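Local structure of peroxisomal fatty acid beta-oxidation multifunctional protein MFP2 (Arabidopsis thaliana, 2WTB) at residues T427-L432 with A551-E556. The protein carries out successive steps of peroxisomal fatty acid beta-oxidation, with enoyl-CoA hydratase activity on long chains and NAD-dependent 3-hydroxyacyl-CoA dehydrogenase activity on chains of varied length. Sequence-based numbering, arbitrary orientation.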
loop_
_atom_site.group_PDB
_atom_site.type_symbol
_atom_site.label_atom_id
_atom_site.label_comp_id
_atom_site.label_asym_id
_atom_site.label_seq_id
_atom_site.Cartn_x
_atom_site.Cartn_y
_atom_site.Cartn_z
ATOM N N THR A 427 -1.610 -13.565 -19.479
ATOM C CA THR A 427 -0.641 -13.231 -20.517
ATOM C C THR A 427 0.059 -11.910 -20.222
ATOM O O THR A 427 -0.501 -11.031 -19.566
ATOM C CB THR A 427 -1.304 -13.149 -21.904
ATOM O OG1 THR A 427 -0.317 -12.822 -22.892
ATOM C CG2 THR A 427 -2.396 -12.090 -21.908
ATOM N N SER A 428 1.284 -11.773 -20.718
ATOM C CA SER A 428 2.088 -10.593 -20.432
ATOM C C SER A 428 2.615 -9.934 -21.702
ATOM O O SER A 428 2.884 -8.731 -21.723
ATOM C CB SER A 428 3.254 -10.965 -19.514
ATOM O OG SER A 428 3.953 -9.811 -19.083
ATOM N N THR A 429 2.759 -10.724 -22.761
ATOM C CA THR A 429 3.376 -10.240 -23.990
ATOM C C THR A 429 2.499 -10.460 -25.217
ATOM O O THR A 429 2.897 -10.135 -26.335
ATOM C CB THR A 429 4.729 -10.930 -24.237
ATOM O OG1 THR A 429 4.518 -12.332 -24.447
ATOM C CG2 THR A 429 5.651 -10.734 -23.044
ATOM N N ILE A 430 1.309 -11.012 -25.010
ATOM C CA ILE A 430 0.436 -11.343 -26.129
ATOM C C ILE A 430 -0.866 -10.545 -26.111
ATOM O O ILE A 430 -1.511 -10.406 -25.072
ATOM C CB ILE A 430 0.130 -12.854 -26.177
ATOM C CG1 ILE A 430 1.433 -13.651 -26.279
ATOM C CG2 ILE A 430 -0.789 -13.179 -27.344
ATOM C CD1 ILE A 430 1.235 -15.146 -26.396
ATOM N N ASP A 431 -1.233 -10.020 -27.276
ATOM C CA ASP A 431 -2.463 -9.255 -27.449
ATOM C C ASP A 431 -3.696 -10.091 -27.101
ATOM O O ASP A 431 -3.961 -11.117 -27.729
ATOM C CB ASP A 431 -2.549 -8.746 -28.892
ATOM C CG ASP A 431 -3.889 -8.110 -29.218
ATOM O OD1 ASP A 431 -4.662 -7.809 -28.285
ATOM O OD2 ASP A 431 -4.166 -7.908 -30.418
ATOM N N LEU A 432 -4.447 -9.639 -26.102
ATOM C CA LEU A 432 -5.645 -10.343 -25.651
ATOM C C LEU A 432 -6.639 -10.621 -26.784
ATOM O O LEU A 432 -7.337 -11.636 -26.770
ATOM C CB LEU A 432 -6.333 -9.567 -24.523
ATOM C CG LEU A 432 -5.792 -9.745 -23.102
ATOM C CD1 LEU A 432 -4.323 -9.392 -23.031
ATOM C CD2 LEU A 432 -6.579 -8.888 -22.137
ATOM N N ALA A 551 11.436 -7.447 -22.605
ATOM C CA ALA A 551 11.874 -6.242 -23.300
ATOM C C ALA A 551 11.664 -6.373 -24.806
ATOM O O ALA A 551 11.429 -5.383 -25.500
ATOM C CB ALA A 551 13.337 -5.952 -22.992
ATOM N N THR A 552 11.749 -7.603 -25.301
ATOM C CA THR A 552 11.570 -7.878 -26.721
ATOM C C THR A 552 10.263 -7.285 -27.231
ATOM O O THR A 552 10.203 -6.736 -28.330
ATOM C CB THR A 552 11.564 -9.390 -26.998
ATOM O OG1 THR A 552 12.716 -9.992 -26.399
ATOM C CG2 THR A 552 11.574 -9.659 -28.495
ATOM N N GLN A 553 9.221 -7.402 -26.416
ATOM C CA GLN A 553 7.896 -6.905 -26.765
ATOM C C GLN A 553 7.932 -5.455 -27.243
ATOM O O GLN A 553 7.286 -5.101 -28.228
ATOM C CB GLN A 553 6.962 -7.038 -25.560
ATOM C CG GLN A 553 5.506 -6.736 -25.853
ATOM C CD GLN A 553 4.622 -6.913 -24.634
ATOM O OE1 GLN A 553 5.098 -7.263 -23.554
ATOM N NE2 GLN A 553 3.326 -6.670 -24.801
ATOM N N PHE A 554 8.698 -4.623 -26.546
ATOM C CA PHE A 554 8.738 -3.193 -26.836
ATOM C C PHE A 554 9.694 -2.857 -27.976
ATOM O O PHE A 554 9.464 -1.912 -28.731
ATOM C CB PHE A 554 9.121 -2.413 -25.579
ATOM C CG PHE A 554 8.323 -2.798 -24.370
ATOM C CD1 PHE A 554 8.846 -3.667 -23.427
ATOM C CD2 PHE A 554 7.045 -2.305 -24.183
ATOM C CE1 PHE A 554 8.113 -4.029 -22.313
ATOM C CE2 PHE A 554 6.306 -2.662 -23.073
ATOM C CZ PHE A 554 6.842 -3.524 -22.136
ATOM N N ILE A 555 10.767 -3.630 -28.092
ATOM C CA ILE A 555 11.724 -3.447 -29.175
ATOM C C ILE A 555 11.040 -3.580 -30.532
ATOM O O ILE A 555 11.432 -2.934 -31.505
ATOM C CB ILE A 555 12.867 -4.476 -29.091
ATOM C CG1 ILE A 555 13.626 -4.328 -27.772
ATOM C CG2 ILE A 555 13.812 -4.322 -30.272
ATOM C CD1 ILE A 555 14.783 -5.295 -27.621
ATOM N N GLU A 556 10.007 -4.416 -30.587
ATOM C CA GLU A 556 9.338 -4.733 -31.844
ATOM C C GLU A 556 8.132 -3.840 -32.126
ATOM O O GLU A 556 7.712 -3.703 -33.274
ATOM C CB GLU A 556 8.924 -6.207 -31.863
ATOM C CG GLU A 556 10.101 -7.169 -31.765
ATOM C CD GLU A 556 9.670 -8.619 -31.649
ATOM O OE1 GLU A 556 8.461 -8.869 -31.456
ATOM O OE2 GLU A 556 10.542 -9.508 -31.748
#
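The carboxamide of Gln553 carries one side of this contact, and the loop residue Thr429 lies over one of its faces: Thr429 CA stands 3.6 Å from Gln553 CD, with the threonine methyl above the same face, farther out. Ser428 O sits off the outer end of the amide, closer to its plane than Thr429 CA is, and 3.8 Å from Gln553 CD. The modelled OE1 of Gln553 is 3.2 Å from Ser428 O, an unlikely pairing of two acceptors; the amide is probably turned over, and with its nitrogen in that place a hydrogen bond may form. Gln553 gets there as a straight rod, CG anti to the backbone N (chi1 -172°) and the chain extended beyond it (chi2 179°); it also touches Thr494. Thr429 keeps its hydroxyl between the backbone N and the carbonyl carbon (chi1 64°), where OG1 bonds Glu401 and leaves CG2 for the glutamine. The loop 427-432 follows strand 422-425 of the Rossmann-type NAD-binding domain, whereas Gln553 rides on helix 544-557 of the C-terminal dehydrogenase domain; the small interface, 113 Å² in all, is thus a surface bridge between the two domains, whose intervening cleft holds the active site in this family. The loop's bend is fixed from within: Thr427 OG1 accepts from Ile430 N at 3.2 Å, an ST motif, while Glu401 OE1 bonds Thr427 OG1 and Ser428 N as well as Thr429 OG1. An alanine in place of Gln553 would remove the amide and is likely to leave Thr429 without its flat neighbour and Ser428 O without a possible donor. Farther along the loop, Asp431 caps helix 432-435 through OD1, which bonds Asn433 N and also Asn492 ND2.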